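Local coordinates for protein GTP pyrophosphokinase (Streptococcus pneumoniae, PDB 2BE3) that probably transfers pyrophosphate from ATP to GTP or GDP, making the stringent-response alarmone (p)ppGpp, as in other RelA/SpoT-family synthetases, at residues Gly191-Arg194 / Asp195-Gln198; Arg30-Tyr33 / Arg34-Asn37; Asn151-Ala154 / Thr155-Ser159; Ile182-Gln185 / Leu186-Met190; Glu21-Ile24 / Lys25-Ile29. All coordinates share one frame; numbering follows the deposited sequence.

Contact 1: Gly191-Arg194 / Asp195-Gln198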
loop_
_atom_site.group_PDB
_atom_site.type_symbol
_atom_site.label_atom_id
_atom_site.label_comp_id
_atom_site.label_asym_id
_atom_site.label_seq_id
_atom_site.Cartn_x
_atom_site.Cartn_y
_atom_site.Cartn_z
ATOM N N GLY A 191 19.815 25.814 8.654
ATOM C CA GLY A 191 19.668 25.088 9.927
ATOM C C GLY A 191 19.783 26.020 11.113
ATOM O O GLY A 191 19.123 25.835 12.116
ATOM N N GLU A 192 20.593 27.063 10.955
ATOM C CA GLU A 192 20.837 28.067 11.972
ATOM C C GLU A 192 19.544 28.748 12.426
ATOM O O GLU A 192 19.444 29.170 13.568
ATOM C CB GLU A 192 21.783 29.117 11.396
ATOM C CG GLU A 192 22.920 29.532 12.272
ATOM C CD GLU A 192 23.919 28.420 12.490
ATOM O OE1 GLU A 192 24.890 28.316 11.693
ATOM O OE2 GLU A 192 23.720 27.649 13.453
ATOM N N ILE A 193 18.565 28.874 11.527
ATOM C CA ILE A 193 17.263 29.471 11.868
ATOM C C ILE A 193 16.095 28.479 11.694
ATOM O O ILE A 193 14.962 28.873 11.409
ATOM C CB ILE A 193 16.997 30.778 11.091
ATOM C CG1 ILE A 193 16.896 30.524 9.584
ATOM C CG2 ILE A 193 18.077 31.841 11.421
ATOM C CD1 ILE A 193 16.352 31.686 8.870
ATOM N N ARG A 194 16.383 27.196 11.888
ATOM C CA ARG A 194 15.378 26.161 11.784
ATOM C C ARG A 194 14.266 26.378 12.803
ATOM O O ARG A 194 13.089 26.159 12.493
ATOM C CB ARG A 194 16.001 24.753 11.955
ATOM C CG ARG A 194 14.999 23.619 11.982
ATOM C CD ARG A 194 15.702 22.317 12.187
ATOM N NE ARG A 194 14.812 21.164 12.094
ATOM C CZ ARG A 194 14.515 20.354 13.117
ATOM N NH1 ARG A 194 15.019 20.601 14.315
ATOM N NH2 ARG A 194 13.678 19.314 12.938
ATOM N N ASP A 195 14.638 26.773 14.015
ATOM C CA ASP A 195 13.654 26.891 15.077
ATOM C C ASP A 195 12.673 27.986 14.715
ATOM O O ASP A 195 11.487 27.822 14.916
ATOM C CB ASP A 195 14.297 27.194 16.445
ATOM C CG ASP A 195 15.096 26.023 17.012
ATOM O OD1 ASP A 195 15.041 24.874 16.490
ATOM O OD2 ASP A 195 15.793 26.257 18.025
ATOM N N ASP A 196 13.183 29.095 14.179
ATOM C CA ASP A 196 12.353 30.214 13.752
ATOM C C ASP A 196 11.436 29.832 12.594
ATOM O O ASP A 196 10.265 30.202 12.585
ATOM C CB ASP A 196 13.223 31.415 13.340
ATOM C CG ASP A 196 14.103 31.935 14.492
ATOM O OD1 ASP A 196 13.578 32.559 15.446
ATOM O OD2 ASP A 196 15.339 31.727 14.437
ATOM N N ILE A 197 11.975 29.099 11.620
ATOM C CA ILE A 197 11.192 28.678 10.484
ATOM C C ILE A 197 10.062 27.744 10.921
ATOM O O ILE A 197 8.931 27.911 10.465
ATOM C CB ILE A 197 12.067 28.001 9.401
ATOM C CG1 ILE A 197 13.020 29.026 8.748
ATOM C CG2 ILE A 197 11.183 27.281 8.370
ATOM C CD1 ILE A 197 14.282 28.398 8.169
ATOM N N GLN A 198 10.350 26.791 11.813
ATOM C CA GLN A 198 9.356 25.801 12.223
ATOM C C GLN A 198 8.262 26.422 13.089
ATOM O O GLN A 198 7.092 26.087 12.965
ATOM C CB GLN A 198 10.009 24.544 12.876
ATOM C CG GLN A 198 10.925 23.793 11.908
ATOM C CD GLN A 198 11.558 22.492 12.478
ATOM O OE1 GLN A 198 11.484 21.441 11.839
ATOM N NE2 GLN A 198 12.213 22.579 13.646
HETATM O O HOH W 1 17.493 27.010 14.919
HETATM O O HOH W 2 16.377 22.632 15.237
#
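Arg194 and Gln198 face each other one turn apart at the start of helix 194-203, with the side-chain amide of Gln198 lying over one face of the Arg194 guanidinium. The two planes are 50° apart, and the arginine chain is fully extended, its CG anti to the backbone N (chi1 175°), which carries the charged end far enough to meet the amide. Two backbone bonds start the helix: Ile197 N to Ile193 O at 3.0 Å, and Gln198 N to Arg194 O at 2.9 Å. Ile193, the N-cap residue, lies within the type I turn from Gly191 to Arg194. Water binds both halves: one molecule accepts from Asp195 N at 3.0 Å, and another bridges Arg194 NH1 (2.6 Å) to Asp195 OD1 (2.9 Å). Apolar contact is small, Ile193 CG1 meeting Ile197 CD1 at 3.7 Å; Ile197 also touches Phe85. Beyond the two segments, Arg194 NH2 forms salt bridges with Asp88 and Glu91, tying the helix to the region before and within helix 89-97. With a water at its edge, an amide over one face and two acids bonded to NH2, the guanidinium is held from several directions, and its positive charge is probably well compensated.

Contact 2: Arg30-Tyr33 / Arg34-Asn37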
loop_
_atom_site.group_PDB
_atom_site.type_symbol
_atom_site.label_atom_id
_atom_site.label_comp_id
_atom_site.label_asym_id
_atom_site.label_seq_id
_atom_site.Cartn_x
_atom_site.Cartn_y
_atom_site.Cartn_z
ATOM N N ARG A 30 3.231 12.149 5.358
ATOM C CA ARG A 30 3.104 13.538 5.002
ATOM C C ARG A 30 1.650 13.994 5.103
ATOM O O ARG A 30 1.350 15.025 5.710
ATOM C CB ARG A 30 3.649 13.756 3.583
ATOM C CG ARG A 30 3.494 15.155 3.049
ATOM C CD ARG A 30 4.015 15.271 1.615
ATOM N NE ARG A 30 3.133 14.529 0.724
ATOM C CZ ARG A 30 3.496 13.990 -0.433
ATOM N NH1 ARG A 30 4.751 14.097 -0.879
ATOM N NH2 ARG A 30 2.588 13.319 -1.124
ATOM N N LYS A 31 0.760 13.209 4.508
ATOM C CA LYS A 31 -0.661 13.486 4.522
ATOM C C LYS A 31 -1.227 13.510 5.959
ATOM O O LYS A 31 -2.103 14.326 6.254
ATOM C CB LYS A 31 -1.384 12.443 3.647
ATOM C CG LYS A 31 -2.906 12.559 3.532
ATOM C CD LYS A 31 -3.341 13.496 2.365
ATOM C CE LYS A 31 -3.632 14.951 2.858
ATOM N NZ LYS A 31 -3.647 15.983 1.745
ATOM N N GLN A 32 -0.723 12.637 6.838
ATOM C CA GLN A 32 -1.198 12.566 8.233
ATOM C C GLN A 32 -0.867 13.798 9.050
ATOM O O GLN A 32 -1.731 14.340 9.732
ATOM C CB GLN A 32 -0.675 11.324 8.947
ATOM C CG GLN A 32 -1.583 10.129 8.729
ATOM C CD GLN A 32 -0.919 8.786 9.001
ATOM O OE1 GLN A 32 0.170 8.707 9.576
ATOM N NE2 GLN A 32 -1.577 7.719 8.583
ATOM N N TYR A 33 0.388 14.225 8.988
ATOM C CA TYR A 33 0.803 15.511 9.523
ATOM C C TYR A 33 -0.114 16.658 9.070
ATOM O O TYR A 33 -0.610 17.414 9.877
ATOM C CB TYR A 33 2.214 15.818 9.044
ATOM C CG TYR A 33 3.314 15.259 9.892
ATOM C CD1 TYR A 33 4.004 14.125 9.488
ATOM C CD2 TYR A 33 3.708 15.896 11.084
ATOM C CE1 TYR A 33 5.057 13.595 10.249
ATOM C CE2 TYR A 33 4.760 15.362 11.881
ATOM C CZ TYR A 33 5.435 14.207 11.444
ATOM O OH TYR A 33 6.493 13.667 12.179
ATOM N N ARG A 34 -0.346 16.756 7.773
ATOM C CA ARG A 34 -1.119 17.853 7.229
ATOM C C ARG A 34 -2.595 17.805 7.662
ATOM O O ARG A 34 -3.219 18.846 7.900
ATOM C CB ARG A 34 -0.946 17.912 5.707
ATOM C CG ARG A 34 0.472 18.274 5.272
ATOM C CD ARG A 34 0.602 18.255 3.760
ATOM N NE ARG A 34 1.943 18.636 3.323
ATOM C CZ ARG A 34 2.379 18.560 2.065
ATOM N NH1 ARG A 34 1.573 18.108 1.104
ATOM N NH2 ARG A 34 3.636 18.929 1.756
ATOM N N LYS A 35 -3.129 16.591 7.788
ATOM C CA LYS A 35 -4.500 16.367 8.231
ATOM C C LYS A 35 -4.675 16.785 9.679
ATOM O O LYS A 35 -5.759 17.168 10.083
ATOM C CB LYS A 35 -4.868 14.896 8.098
ATOM C CG LYS A 35 -6.339 14.659 7.754
ATOM C CD LYS A 35 -6.545 13.205 7.290
ATOM C CE LYS A 35 -5.484 12.783 6.243
ATOM N NZ LYS A 35 -4.903 11.407 6.439
ATOM N N GLN A 36 -3.601 16.705 10.454
ATOM C CA GLN A 36 -3.611 17.140 11.841
ATOM C C GLN A 36 -3.173 18.579 11.979
ATOM O O GLN A 36 -2.756 18.989 13.048
ATOM C CB GLN A 36 -2.663 16.285 12.635
ATOM C CG GLN A 36 -3.207 14.934 12.936
ATOM C CD GLN A 36 -2.180 14.092 13.629
ATOM O OE1 GLN A 36 -1.528 14.546 14.574
ATOM N NE2 GLN A 36 -1.998 12.862 13.149
ATOM N N ASN A 37 -3.256 19.322 10.876
ATOM C CA ASN A 37 -2.822 20.714 10.780
ATOM C C ASN A 37 -1.372 20.989 11.210
ATOM O O ASN A 37 -1.047 22.057 11.727
ATOM C CB ASN A 37 -3.813 21.602 11.521
ATOM C CG ASN A 37 -5.219 21.475 10.955
ATOM O OD1 ASN A 37 -5.507 21.994 9.862
ATOM N ND2 ASN A 37 -6.100 20.758 11.677
#
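Arg34 reaches back along the helix to lie beside Arg30, both side chains pointing the same way. Its CB rests 3.7 Å from Arg30 O, the carbonyl that accepts the bond from Arg34 N at 3.2 Å. Arg34 CG, turned to the side of the backbone N (chi1 -66°), comes closer still to Arg30 O, at 3.4 Å. CD passes the same carbonyl, and NE meets Arg30 CG. The flat end receives Arg30 CD over one face, offset toward the rim and 3.7 Å from Arg34 CZ. The guanidinium planes are 19° apart, and Arg30 NE and Arg34 NH1 approach to 3.9 Å, a like-charge pair probably eased by Arg30 NH1 bonding to Glu43 O. Arginine suits both places because its long aliphatic stem packs below the charged end. A Schellman motif closes this C-terminal turn of helix 6-35: Lys38 N pairs with Tyr33 O, Asn37 N binds Arg34 O at 3.0 Å, and Asn37 is the C-prime residue, its left-handed phi/psi adopted more readily by asparagine than by most residues. Lys35 crosses Lys31 at about a right angle, Lys35 NZ lying 3.7 Å from Lys31 CG. Gln32 OE1 accepts from Ile133 N of the second subunit.

Contact 3: Asn151-Ala154 / Thr155-Ser159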
loop_
_atom_site.group_PDB
_atom_site.type_symbol
_atom_site.label_atom_id
_atom_site.label_comp_id
_atom_site.label_asym_id
_atom_site.label_seq_id
_atom_site.Cartn_x
_atom_site.Cartn_y
_atom_site.Cartn_z
ATOM N N ASN A 151 19.844 15.854 -2.174
ATOM C CA ASN A 151 19.321 15.186 -3.355
ATOM C C ASN A 151 19.783 15.769 -4.704
ATOM O O ASN A 151 20.111 15.031 -5.630
ATOM C CB ASN A 151 17.809 15.097 -3.282
ATOM C CG ASN A 151 17.249 14.135 -4.309
ATOM O OD1 ASN A 151 16.569 14.554 -5.261
ATOM N ND2 ASN A 151 17.523 12.845 -4.137
ATOM N N PHE A 152 19.798 17.086 -4.811
ATOM C CA PHE A 152 20.263 17.773 -6.009
ATOM C C PHE A 152 21.737 17.417 -6.276
ATOM O O PHE A 152 22.106 17.068 -7.383
ATOM C CB PHE A 152 20.106 19.268 -5.801
ATOM C CG PHE A 152 20.635 20.116 -6.916
ATOM C CD1 PHE A 152 20.090 20.048 -8.199
ATOM C CD2 PHE A 152 21.651 21.040 -6.680
ATOM C CE1 PHE A 152 20.556 20.872 -9.230
ATOM C CE2 PHE A 152 22.109 21.879 -7.726
ATOM C CZ PHE A 152 21.555 21.776 -8.992
ATOM N N TRP A 153 22.581 17.451 -5.259
ATOM C CA TRP A 153 23.982 17.176 -5.503
ATOM C C TRP A 153 24.215 15.691 -5.811
ATOM O O TRP A 153 24.946 15.365 -6.746
ATOM C CB TRP A 153 24.854 17.647 -4.334
ATOM C CG TRP A 153 26.300 17.518 -4.641
ATOM C CD1 TRP A 153 27.104 18.465 -5.213
ATOM C CD2 TRP A 153 27.118 16.365 -4.434
ATOM N NE1 TRP A 153 28.375 17.977 -5.362
ATOM C CE2 TRP A 153 28.418 16.690 -4.888
ATOM C CE3 TRP A 153 26.875 15.074 -3.934
ATOM C CZ2 TRP A 153 29.482 15.784 -4.835
ATOM C CZ3 TRP A 153 27.946 14.166 -3.873
ATOM C CH2 TRP A 153 29.223 14.528 -4.336
ATOM N N ALA A 154 23.594 14.811 -5.023
ATOM C CA ALA A 154 23.789 13.359 -5.158
ATOM C C ALA A 154 23.311 12.801 -6.477
ATOM O O ALA A 154 24.025 12.020 -7.080
ATOM C CB ALA A 154 23.135 12.599 -4.015
ATOM N N THR A 155 22.119 13.191 -6.938
ATOM C CA THR A 155 21.567 12.614 -8.155
ATOM C C THR A 155 22.469 13.025 -9.300
ATOM O O THR A 155 22.700 12.249 -10.192
ATOM C CB THR A 155 20.088 13.059 -8.482
ATOM O OG1 THR A 155 20.071 14.448 -8.576
ATOM C CG2 THR A 155 19.089 12.685 -7.412
ATOM N N ILE A 156 22.980 14.248 -9.264
ATOM C CA ILE A 156 23.911 14.744 -10.289
ATOM C C ILE A 156 25.293 14.056 -10.238
ATOM O O ILE A 156 25.858 13.751 -11.279
ATOM C CB ILE A 156 24.034 16.273 -10.194
ATOM C CG1 ILE A 156 22.849 16.924 -10.902
ATOM C CG2 ILE A 156 25.385 16.805 -10.714
ATOM C CD1 ILE A 156 22.816 18.425 -10.691
ATOM N N GLU A 157 25.825 13.818 -9.041
ATOM C CA GLU A 157 27.119 13.158 -8.887
ATOM C C GLU A 157 27.041 11.708 -9.400
ATOM O O GLU A 157 27.918 11.247 -10.107
ATOM C CB GLU A 157 27.612 13.258 -7.437
ATOM C CG GLU A 157 29.085 13.071 -7.275
ATOM C CD GLU A 157 29.501 11.648 -6.886
ATOM O OE1 GLU A 157 28.612 10.775 -6.672
ATOM O OE2 GLU A 157 30.749 11.402 -6.777
ATOM N N HIS A 158 25.937 11.046 -9.097
ATOM C CA HIS A 158 25.659 9.706 -9.523
ATOM C C HIS A 158 25.595 9.604 -11.042
ATOM O O HIS A 158 26.159 8.690 -11.624
ATOM C CB HIS A 158 24.330 9.265 -8.906
ATOM C CG HIS A 158 24.002 7.829 -9.131
ATOM N ND1 HIS A 158 24.509 6.816 -8.341
ATOM C CD2 HIS A 158 23.239 7.229 -10.077
ATOM C CE1 HIS A 158 24.058 5.651 -8.779
ATOM N NE2 HIS A 158 23.276 5.877 -9.827
ATOM N N SER A 159 24.897 10.532 -11.680
ATOM C CA SER A 159 24.839 10.586 -13.137
ATOM C C SER A 159 26.206 10.756 -13.784
ATOM O O SER A 159 26.539 10.043 -14.722
ATOM C CB SER A 159 23.923 11.723 -13.604
ATOM O OG SER A 159 22.584 11.385 -13.321
HETATM O O HOH W 3 19.374 16.696 -9.534
HETATM O O HOH W 4 25.911 10.404 -5.533
#
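Trp153 and Glu157 both carry CG opposite the backbone N (chi1 -173° and -159°), which lays the two side chains alongside each other, pointing the same way. Glu157 bends at chi2, and its CB and CG spread over one face of the six-membered ring: CB lies 3.8 Å from the ring centroid, a CH-pi contact, and CG reaches Trp153 CH2 at 3.3 Å. The carboxylate turns nearly parallel to the indole, 16° away. A water donates both to Glu157 OE1 (3.0 Å) and to Ala154 O. An indole suits this buried place, since it offers both a broad apolar face and an N-H for Leu176 O. One residue back, the Phe152 ring takes Ile156 CD1 over its face, with CD1 4.1 Å from the centroid, where a branched aliphatic can lie along the ring on an exposed flank. Thr155 points CG2 at the Asn151 side chain, while its OG1 lies 3.0 Å from Asn151 O, the carbonyl that also takes Thr155 N. Small Ala154 lets Tyr119 and Arg146 approach. Ser159 OG donates to Thr155 O at 3.2 Å, from the other face of that carbonyl to Ser159 N. Such i to i+4 pairs are those of an alpha-helix; here the flank with Trp153 and Ala154 is buried. Helix 148-164 follows strand 137-147 in the RelA/SpoT family region, and Trp153 joins it to helix 170-191.

Contact 4: Ile182-Gln185 / Leu186-Met190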
loop_
_atom_site.group_PDB
_atom_site.type_symbol
_atom_site.label_atom_id
_atom_site.label_comp_id
_atom_site.label_asym_id
_atom_site.label_seq_id
_atom_site.Cartn_x
_atom_site.Cartn_y
_atom_site.Cartn_z
ATOM N N ILE A 182 28.937 24.294 -1.304
ATOM C CA ILE A 182 27.788 25.198 -1.350
ATOM C C ILE A 182 26.494 24.552 -0.825
ATOM O O ILE A 182 25.767 25.192 -0.070
ATOM C CB ILE A 182 27.537 25.784 -2.755
ATOM C CG1 ILE A 182 28.681 26.688 -3.191
ATOM C CG2 ILE A 182 26.282 26.625 -2.764
ATOM C CD1 ILE A 182 28.656 26.992 -4.686
ATOM N N ALA A 183 26.224 23.298 -1.206
ATOM C CA ALA A 183 25.006 22.601 -0.791
ATOM C C ALA A 183 24.955 22.319 0.725
ATOM O O ALA A 183 23.916 22.466 1.366
ATOM C CB ALA A 183 24.880 21.306 -1.533
ATOM N N HIS A 184 26.066 21.871 1.280
ATOM C CA HIS A 184 26.212 21.718 2.721
ATOM C C HIS A 184 25.999 23.041 3.446
ATOM O O HIS A 184 25.268 23.114 4.446
ATOM C CB HIS A 184 27.611 21.191 3.026
ATOM C CG HIS A 184 27.876 21.015 4.480
ATOM N ND1 HIS A 184 28.591 21.932 5.221
ATOM C CD2 HIS A 184 27.513 20.038 5.339
ATOM C CE1 HIS A 184 28.680 21.514 6.470
ATOM N NE2 HIS A 184 28.038 20.366 6.565
ATOM N N GLN A 185 26.625 24.089 2.908
ATOM C CA GLN A 185 26.515 25.417 3.450
ATOM C C GLN A 185 25.081 25.941 3.397
ATOM O O GLN A 185 24.624 26.615 4.336
ATOM C CB GLN A 185 27.487 26.358 2.738
ATOM C CG GLN A 185 27.928 27.566 3.580
ATOM C CD GLN A 185 28.236 28.807 2.725
ATOM O OE1 GLN A 185 28.440 29.913 3.256
ATOM N NE2 GLN A 185 28.252 28.629 1.393
ATOM N N LEU A 186 24.360 25.604 2.324
ATOM C CA LEU A 186 22.949 25.957 2.233
ATOM C C LEU A 186 22.166 25.346 3.392
ATOM O O LEU A 186 21.416 26.052 4.061
ATOM C CB LEU A 186 22.338 25.537 0.889
ATOM C CG LEU A 186 20.868 25.913 0.669
ATOM C CD1 LEU A 186 20.614 27.401 0.899
ATOM C CD2 LEU A 186 20.405 25.507 -0.734
ATOM N N ASP A 187 22.346 24.050 3.621
ATOM C CA ASP A 187 21.698 23.359 4.721
ATOM C C ASP A 187 22.183 23.804 6.103
ATOM O O ASP A 187 21.402 23.809 7.038
ATOM C CB ASP A 187 21.887 21.824 4.624
ATOM C CG ASP A 187 21.064 21.196 3.521
ATOM O OD1 ASP A 187 20.023 21.786 3.133
ATOM O OD2 ASP A 187 21.456 20.092 3.065
ATOM N N GLU A 188 23.473 24.100 6.249
ATOM C CA GLU A 188 23.963 24.608 7.520
ATOM C C GLU A 188 23.437 26.014 7.808
ATOM O O GLU A 188 23.045 26.302 8.936
ATOM C CB GLU A 188 25.486 24.581 7.591
ATOM C CG GLU A 188 26.076 23.147 7.600
ATOM C CD GLU A 188 25.657 22.295 8.817
ATOM O OE1 GLU A 188 26.251 22.520 9.898
ATOM O OE2 GLU A 188 24.744 21.410 8.672
ATOM N N GLU A 189 23.418 26.892 6.807
ATOM C CA GLU A 189 22.988 28.260 7.061
ATOM C C GLU A 189 21.521 28.317 7.420
ATOM O O GLU A 189 21.120 29.042 8.319
ATOM C CB GLU A 189 23.258 29.152 5.863
ATOM C CG GLU A 189 24.694 29.486 5.702
ATOM C CD GLU A 189 25.193 30.495 6.719
ATOM O OE1 GLU A 189 24.374 31.136 7.430
ATOM O OE2 GLU A 189 26.428 30.655 6.782
HETATM N N MSE A 190 20.720 27.542 6.701
HETATM C CA MSE A 190 19.298 27.470 6.962
HETATM C C MSE A 190 19.000 26.802 8.291
HETATM O O MSE A 190 18.075 27.208 8.992
HETATM C CB MSE A 190 18.584 26.778 5.806
HETATM C CG MSE A 190 17.158 27.202 5.644
HETATM SE SE MSE A 190 16.895 29.064 5.077
HETATM C CE MSE A 190 17.803 30.157 6.422
#
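Glu188 N donates to His184 O at 2.7 Å, and three neighbouring bonds repeat the pattern along the helix. Glu189 N meets Gln185 O at 2.8 Å, Leu186 N meets Ile182 O at 2.8 Å, and the longer Asp187 N to Ala183 O bond measures 3.2 Å. Asp187 has its strongest side-chain partners across the fold: OD2 forms a salt bridge with Arg120 and accepts a hydrogen bond from Thr147 OG1. A short acid suits this spot, for its carboxylate stays close to the helix and beside Ala149 and Met150. These links join helix 170-191 to the end of strand 137-147 and the start of helix 148-164, two consecutive elements of the RelA/SpoT family region, so that the helix packs against the synthetase-like fold through Asp187 and its neighbours. On the side next to Asp187, His184 and Glu188 meet. With CG opposite the backbone N (chi1 179°), the imidazole leans along the helix toward the next turn, where Glu188 CG sits over one face, 3.6 Å from the His184 ring centroid in a CH-pi contact. The pairing suits both residues, the flat imidazole offering a face on which the glutamate methylene can rest. Bending at chi2, the glutamate sets its carboxylate only 14° from the plane of the ring, and Glu188 OE2 lies 4.0 Å from His184 NE2. Arg114 and Arg120 also touch this histidine. Farther round, the side chains of Gln185 and Glu189 run side by side, pointing the same way, the amide and carboxylate planes 77° apart. Both are exposed, as suits long polar chains that solvent can reach, and Glu189 CG rests against Gln185 O.

Contact 5: Glu21-Ile24 / Lys25-Ile29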
loop_
_atom_site.group_PDB
_atom_site.type_symbol
_atom_site.label_atom_id
_atom_site.label_comp_id
_atom_site.label_asym_id
_atom_site.label_seq_id
_atom_site.Cartn_x
_atom_site.Cartn_y
_atom_site.Cartn_z
ATOM N N GLU A 21 3.699 0.005 -2.562
ATOM C CA GLU A 21 3.141 0.154 -1.225
ATOM C C GLU A 21 3.908 1.181 -0.386
ATOM O O GLU A 21 3.297 2.018 0.287
ATOM C CB GLU A 21 3.090 -1.168 -0.496
ATOM C CG GLU A 21 2.055 -2.133 -1.020
ATOM C CD GLU A 21 2.134 -3.501 -0.342
ATOM O OE1 GLU A 21 2.678 -3.616 0.804
ATOM O OE2 GLU A 21 1.641 -4.470 -0.957
ATOM N N LEU A 22 5.237 1.132 -0.430
ATOM C CA LEU A 22 6.032 2.007 0.415
ATOM C C LEU A 22 5.908 3.490 0.022
ATOM O O LEU A 22 5.798 4.356 0.892
ATOM C CB LEU A 22 7.487 1.536 0.461
ATOM C CG LEU A 22 7.708 0.331 1.383
ATOM C CD1 LEU A 22 9.040 -0.360 1.146
ATOM C CD2 LEU A 22 7.578 0.811 2.809
ATOM N N LYS A 23 5.891 3.769 -1.283
ATOM C CA LYS A 23 5.585 5.131 -1.781
ATOM C C LYS A 23 4.298 5.648 -1.232
ATOM O O LYS A 23 4.252 6.775 -0.803
ATOM C CB LYS A 23 5.553 5.235 -3.315
ATOM C CG LYS A 23 6.934 5.308 -3.912
ATOM C CD LYS A 23 6.933 5.663 -5.386
ATOM C CE LYS A 23 6.106 4.722 -6.186
ATOM N NZ LYS A 23 6.282 5.024 -7.632
ATOM N N ILE A 24 3.244 4.854 -1.254
ATOM C CA ILE A 24 1.958 5.302 -0.731
ATOM C C ILE A 24 1.994 5.474 0.801
ATOM O O ILE A 24 1.470 6.446 1.340
ATOM C CB ILE A 24 0.813 4.359 -1.185
ATOM C CG1 ILE A 24 0.509 4.566 -2.671
ATOM C CG2 ILE A 24 -0.467 4.539 -0.346
ATOM C CD1 ILE A 24 -0.144 3.309 -3.296
ATOM N N LYS A 25 2.626 4.538 1.493
ATOM C CA LYS A 25 2.767 4.616 2.947
ATOM C C LYS A 25 3.620 5.804 3.396
ATOM O O LYS A 25 3.245 6.506 4.292
ATOM C CB LYS A 25 3.281 3.301 3.509
ATOM C CG LYS A 25 2.195 2.233 3.536
ATOM C CD LYS A 25 2.833 0.861 3.640
ATOM C CE LYS A 25 1.848 -0.157 4.213
ATOM N NZ LYS A 25 2.551 -1.443 4.511
ATOM N N LEU A 26 4.727 6.067 2.718
ATOM C CA LEU A 26 5.556 7.215 3.060
ATOM C C LEU A 26 4.872 8.574 2.814
ATOM O O LEU A 26 4.960 9.472 3.660
ATOM C CB LEU A 26 6.892 7.112 2.335
ATOM C CG LEU A 26 7.699 5.924 2.872
ATOM C CD1 LEU A 26 8.891 5.618 2.009
ATOM C CD2 LEU A 26 8.099 6.130 4.321
ATOM N N ARG A 27 4.170 8.700 1.677
ATOM C CA ARG A 27 3.319 9.835 1.401
ATOM C C ARG A 27 2.160 9.968 2.381
ATOM O O ARG A 27 1.684 11.071 2.625
ATOM C CB ARG A 27 2.792 9.752 -0.032
ATOM C CG ARG A 27 3.904 9.857 -1.063
ATOM C CD ARG A 27 3.408 9.566 -2.443
ATOM N NE ARG A 27 4.512 9.646 -3.374
ATOM C CZ ARG A 27 4.507 9.159 -4.606
ATOM N NH1 ARG A 27 3.431 8.534 -5.091
ATOM N NH2 ARG A 27 5.598 9.296 -5.344
ATOM N N GLY A 28 1.687 8.865 2.960
ATOM C CA GLY A 28 0.565 8.962 3.884
ATOM C C GLY A 28 1.035 9.577 5.193
ATOM O O GLY A 28 0.271 10.257 5.871
ATOM N N ILE A 29 2.302 9.399 5.522
ATOM C CA ILE A 29 2.883 10.121 6.654
ATOM C C ILE A 29 2.751 11.625 6.490
ATOM O O ILE A 29 2.190 12.283 7.353
ATOM C CB ILE A 29 4.378 9.749 6.871
ATOM C CG1 ILE A 29 4.505 8.266 7.306
ATOM C CG2 ILE A 29 5.072 10.734 7.865
ATOM C CD1 ILE A 29 5.903 7.687 6.969
HETATM O O HOH W 5 5.640 8.264 -8.504
#
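Lys25 lays its aliphatic chain across the carbonyl of Glu21, one turn earlier in helix 6-35. Its CB, CG and CD all lie near Glu21 O, Lys25 CG at 3.4 Å, and the same oxygen accepts the hydrogen bond from Lys25 N at 2.9 Å. With CG beside the backbone N (chi1 -75°) and the rest of the chain extended, the ammonium travels away from the backbone to Asp101, with which it forms a salt bridge, and to Tyr128 OH. Glu21 OE1 binds that same hydroxyl. Glu21 OE1 and Lys25 NZ themselves stand 4.3 Å apart, beyond a salt bridge, so the tyrosine links the two opposite charges. A lysine suits this place because its long stem can pack while its end reaches an acid.

Lys23 and Arg27 form the second pair, side by side and pointing the same way. Both have long stems able to lie alongside while their charged ends spread apart. Lys23 CB lies over the centre of one guanidinium face, and Lys23 CD is 3.9 Å from Arg27 NH2. Arg27 CG presses against Lys23 O at 3.1 Å, the acceptor for Arg27 N. The like charges stay apart, 4.9 Å from Lys23 NZ to Arg27 NH2, with a weakly bound water between them, and Arg27 NH2 also donates to Val45 O of strand 42-49.

Leu22 and Leu26 turn to the buried side, where Leu79, Val81 and Val45 of the sheet and Leu96 of helix 89-97 receive them. Leucines on the buried flank and long charged chains beside them make this an amphipathic helix laid on a mixed beta-sheet, the alpha/beta packing of the RelA/SpoT synthetase fold.

In the fold
All five contacts pair residues about one helical turn apart, yet their chemistry follows their place. Contacts 3 and 5 are partly buried and lie on opposite sides of the chain's centre: one centres on an aromatic face, the other on leucines and long charged stems against the sheet. Contacts 1, 2 and 4 are surface contacts, in which polar and charged side chains predominate. Contacts 2 and 5 share helix 6-35, contact 2 closing it beside the second subunit. Contact 4 leads into contact 1, where Ile197 CD1 meets Met190 CG at 4.0 Å, while contacts 3 and 4 lie on successive helices without touching.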